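Local coordinates for protein terminase, large subunit (Enterobacteria phage P22, PDB 4DKW) that drives viral DNA into empty capsids as an ATP-powered motor and, through the nuclease domain described here, cuts the genome to begin and end packaging, at residues Ile29-Phe34 with Ala41-Trp46. Sequence-based numbering, arbitrary orientation.
With MG (magnesium ion), chain E.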
# COMPACT_ATOMS: atom_id res chain seq x y z
N ILE A 29 -1.36 8.10 -5.42
CA ILE A 29 -1.35 6.76 -6.00
C ILE A 29 -2.07 5.79 -5.06
O ILE A 29 -2.03 5.94 -3.84
CB ILE A 29 0.09 6.27 -6.33
CG1 ILE A 29 0.05 5.00 -7.19
CG2 ILE A 29 0.93 6.05 -5.07
CD1 ILE A 29 1.39 4.51 -7.60
N ASP A 30 -2.76 4.83 -5.66
CA ASP A 30 -3.45 3.79 -4.90
C ASP A 30 -2.69 2.49 -5.05
O ASP A 30 -1.85 2.34 -5.95
CB ASP A 30 -4.88 3.59 -5.43
CG ASP A 30 -5.88 4.51 -4.77
OD1 ASP A 30 -5.49 5.62 -4.35
OD2 ASP A 30 -7.06 4.12 -4.66
N ALA A 31 -2.98 1.54 -4.17
CA ALA A 31 -2.40 0.22 -4.30
C ALA A 31 -3.34 -0.84 -3.78
O ALA A 31 -4.20 -0.57 -2.92
CB ALA A 31 -1.05 0.16 -3.61
N GLN A 32 -3.17 -2.06 -4.29
CA GLN A 32 -4.05 -3.18 -3.98
C GLN A 32 -3.24 -4.39 -3.53
O GLN A 32 -2.20 -4.71 -4.12
CB GLN A 32 -4.87 -3.55 -5.22
CG GLN A 32 -5.86 -4.71 -5.03
CD GLN A 32 -7.08 -4.33 -4.19
OE1 GLN A 32 -7.62 -3.23 -4.32
NE2 GLN A 32 -7.52 -5.25 -3.33
N ASP A 33 -3.70 -5.06 -2.48
CA ASP A 33 -3.23 -6.41 -2.18
C ASP A 33 -4.44 -7.30 -2.37
O ASP A 33 -5.50 -7.03 -1.82
CB ASP A 33 -2.68 -6.53 -0.75
CG ASP A 33 -2.07 -7.91 -0.48
OD1 ASP A 33 -1.45 -8.48 -1.41
OD2 ASP A 33 -2.23 -8.44 0.63
N PHE A 34 -4.29 -8.35 -3.16
CA PHE A 34 -5.42 -9.23 -3.44
C PHE A 34 -5.61 -10.22 -2.29
O PHE A 34 -4.65 -10.54 -1.58
CB PHE A 34 -5.23 -9.97 -4.77
CG PHE A 34 -5.06 -9.06 -5.94
CD1 PHE A 34 -6.08 -8.22 -6.34
CD2 PHE A 34 -3.87 -9.04 -6.65
CE1 PHE A 34 -5.92 -7.38 -7.42
CE2 PHE A 34 -3.70 -8.21 -7.74
CZ PHE A 34 -4.73 -7.37 -8.12
N ALA A 41 -6.52 -5.54 0.65
CA ALA A 41 -6.35 -4.15 1.07
C ALA A 41 -6.29 -3.22 -0.13
O ALA A 41 -5.64 -3.53 -1.14
CB ALA A 41 -5.11 -3.98 1.95
N HIS A 42 -6.97 -2.08 -0.04
CA HIS A 42 -6.78 -1.01 -1.01
C HIS A 42 -6.38 0.25 -0.25
O HIS A 42 -7.07 0.65 0.69
CB HIS A 42 -8.06 -0.76 -1.81
CG HIS A 42 -7.85 0.09 -3.02
ND1 HIS A 42 -7.51 -0.43 -4.25
CD2 HIS A 42 -7.90 1.43 -3.19
CE1 HIS A 42 -7.37 0.55 -5.12
NE2 HIS A 42 -7.61 1.69 -4.51
N ILE A 43 -5.26 0.86 -0.64
CA ILE A 43 -4.74 2.03 0.08
C ILE A 43 -4.56 3.21 -0.85
O ILE A 43 -4.54 3.05 -2.06
CB ILE A 43 -3.38 1.73 0.79
CG1 ILE A 43 -2.28 1.40 -0.22
CG2 ILE A 43 -3.55 0.58 1.80
CD1 ILE A 43 -1.43 2.61 -0.75
N GLN A 44 -4.41 4.39 -0.26
CA GLN A 44 -4.06 5.57 -1.02
C GLN A 44 -2.92 6.29 -0.32
O GLN A 44 -2.97 6.56 0.88
CB GLN A 44 -5.26 6.52 -1.22
CG GLN A 44 -4.92 7.76 -2.04
CD GLN A 44 -6.14 8.55 -2.44
OE1 GLN A 44 -6.43 9.60 -1.87
NE2 GLN A 44 -6.88 8.05 -3.43
N LEU A 45 -1.90 6.61 -1.10
CA LEU A 45 -0.71 7.23 -0.59
C LEU A 45 -0.60 8.61 -1.24
O LEU A 45 -0.83 8.74 -2.45
CB LEU A 45 0.47 6.35 -0.98
CG LEU A 45 1.86 6.50 -0.39
CD1 LEU A 45 1.85 6.33 1.13
CD2 LEU A 45 2.74 5.46 -1.06
N TRP A 46 -0.28 9.63 -0.45
CA TRP A 46 -0.02 10.95 -1.01
C TRP A 46 1.47 11.21 -0.91
O TRP A 46 2.10 10.83 0.08
CB TRP A 46 -0.78 12.04 -0.27
CG TRP A 46 -2.26 11.89 -0.30
CD1 TRP A 46 -2.98 11.02 -1.07
CD2 TRP A 46 -3.21 12.63 0.47
NE1 TRP A 46 -4.32 11.18 -0.83
CE2 TRP A 46 -4.49 12.17 0.11
CE3 TRP A 46 -3.09 13.66 1.42
CZ2 TRP A 46 -5.65 12.68 0.69
CZ3 TRP A 46 -4.25 14.17 1.99
CH2 TRP A 46 -5.52 13.68 1.62
MG MG E . -2.07 -10.39 1.38
O HOH W 1 -1.52 -10.87 -0.48
O HOH W 2 -2.23 -12.22 2.50
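Three hydrogen-bonded pairs, Ile29 with Leu45, Ala31 with Ile43 and Asp33 with Ala41, join the two antiparallel strands through six backbone bonds. The straightest, nearly linear, runs from Leu45 N to Ile29 O (2.8 Å), whereas Ala31 N approaches Ile43 O from above the carbonyl plane. At the non-hydrogen-bonded positions between them, CA-H...O contacts fill in, the shortest from Asp30 CA to Ile43 O at 3.1 Å.

The face bearing Asp30, Gln32, His42 and Gln44 carries a buried polar chain. His42, with CG anti to the backbone N (chi1 -167°), lays its imidazole across the partner strand, and both ring nitrogens donate along the ring edge. His42 ND1 meets Gln32 OE1 at 2.8 Å, close to the plane of the ring; the bend at chi2 (73°) folds the glutamine amide back to receive it. His42 NE2 reaches the anti lone pair of Asp30 OD2 over a very short 2.5 Å, with the carboxylate turned 67° from the ring. With both nitrogens acting as donors, the imidazole is probably protonated beside the carboxylate. The other oxygen, Asp30 OD1, offers its syn lone pair to Gln44 NE2 at 2.9 Å, and Gln44 OE1 in turn accepts from Trp46 NE1.

These strands form the hairpin 27-33/40-48 at the centre of the RNase H-like nuclease fold, where helix 67-78 packs against the polar face.

On the opposite face the contacts are apolar: Ile43 CD1 lies 3.8 Å from Ala31 CB, and Ile29 runs alongside Leu45. The catalytic Asp33 extends from this same face, CG anti to its backbone N, and its OD2 binds magnesium at 2.1 Å. Asp171 shares the ion, and Asp33 OD1 accepts a hydrogen bond from one of the metal-bound waters.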